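Local coordinates for sugar ABC transporter (Sugar-binding protein) (Bacillus halodurans, PDB 4YO7) that binds myo-inositol and probably serves as the solute receptor that hands this cyclic polyol to an ABC-type sugar importer, at residues Ala208-Met219 and Asn236-Leu247; Leu253-Ala263 and Lys275-Asp283. One frame throughout, in Å; residues are numbered along the deposited sequence.

Contact 1. Residues Ala208-Met219 and Asn236-Leu247; sequences AKFDRSEGMRLM and NDEMALGAILAL. With INS (1,2,3,4,5,6-hexahydroxy-cyclohexane), chain F.
Gly215 and Gly242 meet where helix 212-219 crosses helix 237-247, the two axes running 45° apart and closing to 6.6 Å. These are successive helices of a Rossmann-like α/β domain of the periplasmic binding protein fold, each following a strand of one parallel sheet. With no side chain on either glycine, backbone packs on backbone: Gly242 CA lies 3.3 Å from Arg212 O in a CA-H...O contact, and Gly242 O takes another from Met216 CA.

Further along, selenomethionine Met219 turns toward the second helix. Its CG, anti to the backbone N (chi1 -172°), lies against Ala246 CB at 3.6 Å, and the bent chain brings SE onto Ala243 CB. At the other end, the selenium of Met239 packs against the type I' turn Ala208-Asp211, 3.4 Å from Phe210 N, with CE near Phe210 CD1.

On the more exposed flank, Arg212 grips Glu238 side-on. NH2 donates almost in the guanidinium plane to the syn lone pair of OE2 (2.8 Å), whereas NE reaches OE1 (3.0 Å) from above the carboxylate plane. Leu241 CD1 sits over one guanidinium face, toward its rim, and a water donating to OE1 accepts from Arg212 N, tying the carboxylate to the start of the first helix.

Asp211 and Asn236 are the N-caps of the two helices, Asp211 OD2 accepting from Glu214 N and Asn236 OD1 from Met239 N. Bonds at OD1 and ND2 together hold the rotation of the Asn236 amide: ND2 donates to Phe210 O at 3.2 Å and also to the inositol, whose C3 sits over the centre of one Phe210 ring face. That ligand bond, from Asn236 ND2 to INS O3, measures 2.9 Å and is nearly straight.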
# COMPACT_ATOMS: atom_id res chain seq x y z
N ALA A 208 12.70 -6.67 -1.53
CA ALA A 208 13.41 -5.39 -1.41
C ALA A 208 12.61 -4.43 -0.52
O ALA A 208 12.79 -3.21 -0.56
CB ALA A 208 13.72 -4.79 -2.79
N LYS A 209 11.78 -5.00 0.35
CA LYS A 209 11.30 -4.31 1.54
C LYS A 209 10.58 -3.00 1.25
O LYS A 209 10.64 -2.07 2.05
CB LYS A 209 12.48 -4.06 2.49
CG LYS A 209 13.24 -5.33 2.85
CD LYS A 209 14.47 -5.04 3.72
CE LYS A 209 15.24 -6.31 4.03
NZ LYS A 209 14.78 -6.96 5.28
N PHE A 210 9.86 -2.95 0.14
CA PHE A 210 9.12 -1.77 -0.35
C PHE A 210 10.00 -0.55 -0.53
O PHE A 210 9.47 0.58 -0.64
CB PHE A 210 7.95 -1.43 0.58
CG PHE A 210 6.73 -2.31 0.42
CD1 PHE A 210 6.28 -2.72 -0.83
CD2 PHE A 210 6.01 -2.68 1.54
CE1 PHE A 210 5.14 -3.47 -0.96
CE2 PHE A 210 4.87 -3.44 1.40
CZ PHE A 210 4.44 -3.85 0.15
N ASP A 211 11.32 -0.75 -0.62
CA ASP A 211 12.30 0.33 -0.58
C ASP A 211 13.07 0.52 -1.90
O ASP A 211 13.47 -0.45 -2.55
CB ASP A 211 13.29 0.06 0.57
CG ASP A 211 14.28 1.17 0.76
OD1 ASP A 211 13.90 2.18 1.36
OD2 ASP A 211 15.43 1.02 0.31
N ARG A 212 13.22 1.77 -2.33
CA ARG A 212 13.93 2.08 -3.59
C ARG A 212 15.38 1.66 -3.58
O ARG A 212 15.86 1.03 -4.52
CB ARG A 212 13.84 3.57 -3.90
CG ARG A 212 14.25 3.94 -5.31
CD ARG A 212 14.21 5.44 -5.54
NE ARG A 212 12.87 5.97 -5.37
CZ ARG A 212 12.46 7.13 -5.86
NH1 ARG A 212 13.30 7.88 -6.56
NH2 ARG A 212 11.20 7.53 -5.66
N SER A 213 16.12 2.01 -2.53
CA SER A 213 17.54 1.69 -2.52
C SER A 213 17.74 0.17 -2.44
O SER A 213 18.65 -0.38 -3.06
CB SER A 213 18.25 2.42 -1.36
OG SER A 213 17.67 2.04 -0.12
N GLU A 214 16.88 -0.53 -1.70
CA GLU A 214 16.96 -2.00 -1.64
C GLU A 214 16.59 -2.62 -2.99
O GLU A 214 17.18 -3.63 -3.40
CB GLU A 214 16.06 -2.59 -0.54
CG GLU A 214 16.63 -2.59 0.86
CD GLU A 214 17.96 -3.32 0.94
OE1 GLU A 214 17.98 -4.57 0.83
OE2 GLU A 214 18.98 -2.63 1.07
N GLY A 215 15.61 -2.05 -3.68
CA GLY A 215 15.27 -2.48 -5.02
C GLY A 215 16.46 -2.36 -5.96
O GLY A 215 16.70 -3.25 -6.78
N MSE A 216 17.23 -1.28 -5.83
CA MSE A 216 18.41 -1.11 -6.68
C MSE A 216 19.44 -2.20 -6.39
O MSE A 216 20.02 -2.78 -7.32
CB MSE A 216 19.03 0.27 -6.49
CG MSE A 216 20.18 0.49 -7.42
SE MSE A 216 20.82 2.31 -7.15
CE MSE A 216 21.82 1.97 -5.49
N ARG A 217 19.66 -2.50 -5.10
CA ARG A 217 20.67 -3.47 -4.70
C ARG A 217 20.26 -4.85 -5.14
O ARG A 217 21.07 -5.58 -5.70
CB ARG A 217 20.91 -3.44 -3.18
CG ARG A 217 21.96 -4.45 -2.72
CD ARG A 217 22.36 -4.23 -1.26
NE ARG A 217 21.28 -4.57 -0.34
CZ ARG A 217 21.11 -5.75 0.24
NH1 ARG A 217 21.96 -6.75 0.03
NH2 ARG A 217 20.08 -5.94 1.06
N LEU A 218 18.99 -5.19 -4.95
CA LEU A 218 18.51 -6.48 -5.36
C LEU A 218 18.65 -6.65 -6.86
O LEU A 218 19.13 -7.68 -7.34
CB LEU A 218 17.06 -6.67 -4.92
CG LEU A 218 16.37 -7.98 -5.30
CD1 LEU A 218 17.23 -9.19 -4.87
CD2 LEU A 218 14.95 -8.03 -4.71
N MSE A 219 18.22 -5.65 -7.63
CA MSE A 219 18.36 -5.72 -9.09
C MSE A 219 19.83 -5.92 -9.50
O MSE A 219 20.12 -6.70 -10.41
CB MSE A 219 17.82 -4.47 -9.75
CG MSE A 219 17.75 -4.54 -11.25
SE MSE A 219 16.32 -5.69 -11.83
CE MSE A 219 17.38 -7.06 -12.67
N ASN A 236 5.68 -2.86 -5.24
CA ASN A 236 5.35 -1.43 -5.26
C ASN A 236 6.26 -0.63 -6.16
O ASN A 236 7.27 -1.12 -6.68
CB ASN A 236 5.34 -0.82 -3.84
CG ASN A 236 6.72 -0.47 -3.28
OD1 ASN A 236 7.76 -0.97 -3.71
ND2 ASN A 236 6.71 0.39 -2.25
N ASP A 237 5.88 0.61 -6.36
CA ASP A 237 6.59 1.48 -7.28
C ASP A 237 8.00 1.82 -6.81
O ASP A 237 8.91 1.92 -7.64
CB ASP A 237 5.82 2.80 -7.50
CG ASP A 237 4.61 2.64 -8.41
OD1 ASP A 237 4.59 1.71 -9.25
OD2 ASP A 237 3.68 3.48 -8.31
N GLU A 238 8.19 2.00 -5.50
CA GLU A 238 9.53 2.35 -5.02
C GLU A 238 10.55 1.29 -5.43
O GLU A 238 11.63 1.63 -5.90
CB GLU A 238 9.54 2.55 -3.51
CG GLU A 238 8.98 3.88 -3.08
CD GLU A 238 9.78 5.07 -3.65
OE1 GLU A 238 10.94 5.25 -3.25
OE2 GLU A 238 9.26 5.83 -4.51
N MSE A 239 10.21 0.02 -5.26
CA MSE A 239 11.17 -1.03 -5.65
C MSE A 239 11.42 -1.04 -7.15
O MSE A 239 12.57 -1.20 -7.59
CB MSE A 239 10.70 -2.40 -5.17
CG MSE A 239 10.78 -2.50 -3.66
SE MSE A 239 10.25 -4.25 -3.01
CE MSE A 239 8.44 -4.37 -3.72
N ALA A 240 10.36 -0.84 -7.93
CA ALA A 240 10.47 -0.79 -9.39
C ALA A 240 11.39 0.34 -9.81
O ALA A 240 12.20 0.17 -10.71
CB ALA A 240 9.10 -0.65 -10.03
N LEU A 241 11.28 1.48 -9.14
CA LEU A 241 12.12 2.63 -9.46
C LEU A 241 13.58 2.35 -9.13
O LEU A 241 14.50 2.78 -9.85
CB LEU A 241 11.62 3.87 -8.70
CG LEU A 241 10.27 4.40 -9.18
CD1 LEU A 241 9.78 5.54 -8.29
CD2 LEU A 241 10.28 4.87 -10.64
N GLY A 242 13.82 1.61 -8.05
CA GLY A 242 15.16 1.16 -7.74
C GLY A 242 15.72 0.21 -8.79
O GLY A 242 16.87 0.31 -9.19
N ALA A 243 14.89 -0.72 -9.26
CA ALA A 243 15.33 -1.64 -10.30
C ALA A 243 15.70 -0.90 -11.58
O ALA A 243 16.68 -1.23 -12.25
CB ALA A 243 14.28 -2.64 -10.57
N ILE A 244 14.91 0.11 -11.90
CA ILE A 244 15.16 0.94 -13.07
C ILE A 244 16.53 1.61 -12.98
O ILE A 244 17.28 1.62 -13.96
CB ILE A 244 14.03 2.01 -13.24
CG1 ILE A 244 12.77 1.34 -13.78
CG2 ILE A 244 14.48 3.17 -14.14
CD1 ILE A 244 11.50 2.12 -13.62
N LEU A 245 16.87 2.15 -11.81
CA LEU A 245 18.19 2.76 -11.63
C LEU A 245 19.30 1.76 -11.91
O LEU A 245 20.32 2.11 -12.52
CB LEU A 245 18.33 3.31 -10.22
CG LEU A 245 17.48 4.53 -9.85
CD1 LEU A 245 17.54 4.80 -8.37
CD2 LEU A 245 17.95 5.73 -10.64
N ALA A 246 19.12 0.53 -11.46
CA ALA A 246 20.14 -0.48 -11.68
C ALA A 246 20.22 -0.88 -13.15
O ALA A 246 21.31 -1.06 -13.70
CB ALA A 246 19.90 -1.68 -10.81
N LEU A 247 19.06 -1.06 -13.77
CA LEU A 247 19.01 -1.45 -15.18
C LEU A 247 19.61 -0.33 -16.03
O LEU A 247 20.40 -0.60 -16.94
CB LEU A 247 17.57 -1.76 -15.61
CG LEU A 247 16.96 -3.06 -15.05
CD1 LEU A 247 15.43 -2.99 -15.08
CD2 LEU A 247 17.53 -4.24 -15.84
C1 INS F . 3.01 0.39 2.06
C2 INS F . 3.73 1.17 0.95
C3 INS F . 3.37 0.55 -0.40
C4 INS F . 1.86 0.58 -0.64
C5 INS F . 1.14 -0.17 0.50
C6 INS F . 1.51 0.45 1.84
O1 INS F . 3.30 0.96 3.36
O2 INS F . 3.26 2.51 1.00
O3 INS F . 4.08 1.32 -1.41
O4 INS F . 1.55 -0.11 -1.87
O5 INS F . -0.28 -0.02 0.31
O6 INS F . 0.85 -0.34 2.90
O HOH W 1 11.89 4.07 -1.04

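Contact 2. Residues Leu253-Ala263 and Lys275-Asp283; sequences LDDVIVAGIDA and KLDVTVFQD. With MG (magnesium ion), chain C; INS (1,2,3,4,5,6-hexahydroxy-cyclohexane), chain F.
Ala259 and Val278 bridge two parallel chains joined through helix 265-272, a β-α-β crossover of the periplasmic binding protein fold. Backbone bonds run from Asp277 N to Val258 O, Gly260 N to Val278 O (3.0 Å), Asp262 N to Val280 O and Gln282 N to Asp262 O; Val280 N, though buried, has no partner in the model.

Among side-chain bonds, Asp277 OD2 accepts from Val258 N at 2.8 Å. Thr279 OG1 accepts from Ala263 N and also pairs with Asp237. Apolar contacts are modest: Ala259 CB meets Val278 CB, and Leu276 CD1 lies against Val258 CG1.

The magnesium ion is held by Leu253 O (2.2 Å), Val256 O and three waters. One water donates to both Asp277 OD2 and Lys275 O, making Asp277 a second-shell residue.

At the far end, Asp262 accepts from two inositol hydroxyls, O3 on OD1 (2.6 Å) and O4 on OD2 (2.5 Å). The extended Gln282 lies alongside, NE2 donating to INS O5 (3.1 Å) and weakly to Asp262 OD2; OE1 bonds to Gln287 NE2, which would orient the amide.

Strand 257-259 runs beside strand 231-234, between helices 237-249 and 150-164; beyond it, strand 279-281 pairs antiparallel with 312-314.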
# COMPACT_ATOMS: atom_id res chain seq x y z
N LEU A 253 17.89 -1.33 -19.60
CA LEU A 253 16.51 -0.97 -19.34
C LEU A 253 15.60 -1.23 -20.55
O LEU A 253 14.42 -1.54 -20.37
CB LEU A 253 16.41 0.50 -18.90
CG LEU A 253 15.02 0.98 -18.47
CD1 LEU A 253 14.48 0.18 -17.30
CD2 LEU A 253 15.05 2.46 -18.13
N ASP A 254 16.11 -1.13 -21.77
CA ASP A 254 15.24 -1.36 -22.93
C ASP A 254 14.97 -2.85 -23.18
O ASP A 254 14.07 -3.20 -23.95
CB ASP A 254 15.84 -0.71 -24.19
CG ASP A 254 16.04 0.79 -24.03
OD1 ASP A 254 15.07 1.54 -24.27
OD2 ASP A 254 17.16 1.21 -23.67
N ASP A 255 15.71 -3.72 -22.50
CA ASP A 255 15.57 -5.17 -22.67
C ASP A 255 14.65 -5.84 -21.66
O ASP A 255 14.43 -7.05 -21.71
CB ASP A 255 16.94 -5.83 -22.59
CG ASP A 255 17.80 -5.53 -23.79
OD1 ASP A 255 17.69 -6.27 -24.79
OD2 ASP A 255 18.57 -4.55 -23.74
N VAL A 256 14.13 -5.06 -20.71
CA VAL A 256 13.38 -5.62 -19.60
C VAL A 256 12.11 -4.80 -19.38
O VAL A 256 12.17 -3.58 -19.39
CB VAL A 256 14.25 -5.64 -18.30
CG1 VAL A 256 13.51 -6.20 -17.16
CG2 VAL A 256 15.47 -6.50 -18.52
N ILE A 257 10.97 -5.47 -19.22
CA ILE A 257 9.73 -4.81 -18.83
C ILE A 257 9.79 -4.59 -17.31
O ILE A 257 10.16 -5.50 -16.58
CB ILE A 257 8.50 -5.66 -19.25
CG1 ILE A 257 8.40 -5.70 -20.78
CG2 ILE A 257 7.20 -5.12 -18.64
CD1 ILE A 257 7.29 -6.58 -21.30
N VAL A 258 9.45 -3.39 -16.84
CA VAL A 258 9.40 -3.09 -15.41
C VAL A 258 7.99 -2.70 -15.01
O VAL A 258 7.34 -1.88 -15.67
CB VAL A 258 10.38 -1.96 -15.02
CG1 VAL A 258 10.42 -1.75 -13.51
CG2 VAL A 258 11.78 -2.29 -15.54
N ALA A 259 7.53 -3.27 -13.91
CA ALA A 259 6.20 -3.01 -13.38
C ALA A 259 6.24 -2.72 -11.88
O ALA A 259 6.98 -3.36 -11.13
CB ALA A 259 5.29 -4.19 -13.67
N GLY A 260 5.38 -1.77 -11.46
CA GLY A 260 5.17 -1.46 -10.05
C GLY A 260 3.70 -1.38 -9.70
O GLY A 260 2.84 -1.71 -10.53
N ILE A 261 3.42 -0.98 -8.46
CA ILE A 261 2.07 -0.74 -7.95
C ILE A 261 2.13 0.49 -7.07
O ILE A 261 3.07 0.62 -6.29
CB ILE A 261 1.51 -1.97 -7.14
CG1 ILE A 261 1.26 -3.15 -8.11
CG2 ILE A 261 0.22 -1.62 -6.37
CD1 ILE A 261 0.99 -4.48 -7.45
N ASP A 262 1.12 1.35 -7.26
CA ASP A 262 0.75 2.53 -6.45
C ASP A 262 0.38 3.70 -7.37
O ASP A 262 -0.52 4.46 -7.06
CB ASP A 262 1.86 3.01 -5.50
CG ASP A 262 1.98 2.16 -4.22
OD1 ASP A 262 3.07 2.24 -3.61
OD2 ASP A 262 1.03 1.43 -3.83
N ALA A 263 1.12 3.85 -8.47
CA ALA A 263 1.02 5.01 -9.36
C ALA A 263 1.29 6.31 -8.60
O ALA A 263 0.54 7.29 -8.71
CB ALA A 263 -0.35 5.07 -10.05
N LYS A 275 10.52 4.71 -18.85
CA LYS A 275 11.29 3.77 -18.05
C LYS A 275 10.45 2.72 -17.34
O LYS A 275 10.94 1.62 -17.10
CB LYS A 275 12.10 4.53 -16.99
CG LYS A 275 13.02 5.61 -17.60
CD LYS A 275 13.73 6.39 -16.51
CE LYS A 275 14.56 7.56 -17.08
NZ LYS A 275 15.57 8.03 -16.10
N LEU A 276 9.22 3.07 -17.01
CA LEU A 276 8.31 2.20 -16.26
C LEU A 276 7.17 1.83 -17.18
O LEU A 276 6.50 2.72 -17.70
CB LEU A 276 7.78 2.90 -14.99
CG LEU A 276 6.85 2.07 -14.09
CD1 LEU A 276 7.58 0.91 -13.46
CD2 LEU A 276 6.23 2.94 -13.00
N ASP A 277 6.96 0.53 -17.38
CA ASP A 277 5.98 0.04 -18.36
C ASP A 277 4.56 -0.06 -17.82
O ASP A 277 3.60 0.17 -18.55
CB ASP A 277 6.40 -1.32 -18.90
CG ASP A 277 7.75 -1.27 -19.59
OD1 ASP A 277 7.80 -0.86 -20.76
OD2 ASP A 277 8.77 -1.60 -18.94
N VAL A 278 4.44 -0.42 -16.54
CA VAL A 278 3.16 -0.74 -15.93
C VAL A 278 3.16 -0.25 -14.50
O VAL A 278 4.16 -0.42 -13.79
CB VAL A 278 2.91 -2.27 -15.94
CG1 VAL A 278 1.58 -2.61 -15.23
CG2 VAL A 278 2.93 -2.83 -17.34
N THR A 279 2.08 0.37 -14.06
CA THR A 279 1.84 0.46 -12.64
C THR A 279 0.35 0.36 -12.42
O THR A 279 -0.42 0.11 -13.35
CB THR A 279 2.47 1.74 -12.00
OG1 THR A 279 2.28 1.72 -10.58
CG2 THR A 279 1.89 3.02 -12.54
N VAL A 280 -0.05 0.47 -11.16
CA VAL A 280 -1.43 0.28 -10.77
C VAL A 280 -1.77 1.34 -9.73
O VAL A 280 -1.19 1.37 -8.65
CB VAL A 280 -1.68 -1.13 -10.20
CG1 VAL A 280 -3.16 -1.30 -9.86
CG2 VAL A 280 -1.22 -2.20 -11.19
N PHE A 281 -2.74 2.20 -10.06
CA PHE A 281 -3.14 3.28 -9.16
C PHE A 281 -3.79 2.76 -7.90
O PHE A 281 -4.76 2.01 -7.96
CB PHE A 281 -4.08 4.23 -9.91
CG PHE A 281 -4.67 5.32 -9.05
CD1 PHE A 281 -3.90 6.39 -8.62
CD2 PHE A 281 -6.03 5.31 -8.71
CE1 PHE A 281 -4.46 7.40 -7.84
CE2 PHE A 281 -6.58 6.31 -7.95
CZ PHE A 281 -5.80 7.36 -7.52
N GLN A 282 -3.22 3.18 -6.76
CA GLN A 282 -3.82 3.02 -5.45
C GLN A 282 -4.15 4.42 -4.95
O GLN A 282 -3.31 5.32 -4.95
CB GLN A 282 -2.89 2.29 -4.47
CG GLN A 282 -3.64 1.82 -3.24
CD GLN A 282 -2.85 1.16 -2.15
OE1 GLN A 282 -3.44 0.76 -1.15
NE2 GLN A 282 -1.55 1.07 -2.29
N ASP A 283 -5.38 4.60 -4.52
CA ASP A 283 -5.91 5.93 -4.24
C ASP A 283 -5.58 6.36 -2.82
O ASP A 283 -6.40 6.18 -1.90
CB ASP A 283 -7.41 5.92 -4.48
CG ASP A 283 -8.04 7.31 -4.41
OD1 ASP A 283 -7.33 8.32 -4.22
OD2 ASP A 283 -9.27 7.38 -4.58
MG MG C . 12.19 -1.46 -20.26
C1 INS F . 3.01 0.39 2.06
C2 INS F . 3.73 1.17 0.95
C3 INS F . 3.37 0.55 -0.40
C4 INS F . 1.86 0.58 -0.64
C5 INS F . 1.14 -0.17 0.50
C6 INS F . 1.51 0.45 1.84
O1 INS F . 3.30 0.96 3.36
O2 INS F . 3.26 2.51 1.00
O3 INS F . 4.08 1.32 -1.41
O4 INS F . 1.55 -0.11 -1.87
O5 INS F . -0.28 -0.02 0.31
O6 INS F . 0.85 -0.34 2.90
O HOH W 2 11.02 -0.37 -18.91
O HOH W 3 10.73 -1.78 -21.73
O HOH W 4 12.13 0.35 -21.30

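How the contacts relate
Both contacts are largely buried and lie in the same domain, their centres about 12 Å apart. Contact 1 packs two helices on one side of the sheet, through close glycine backbones and selenomethionines, with a salt bridge on its more exposed flank; contact 2 joins extended chains by backbone hydrogen bonds. Helix 237-249 precedes strand 257-259 across the magnesium-binding loop, and Asp237, at the start of that helix, is the residue of contact 1 whose carboxylate reaches contact 2. Their ends converge on the inositol, contact 1 supplying an amide donor and an aromatic face, contact 2 a carboxylate acceptor and a second amide. Contact 2 alone of the two binds a metal, at its opposite end.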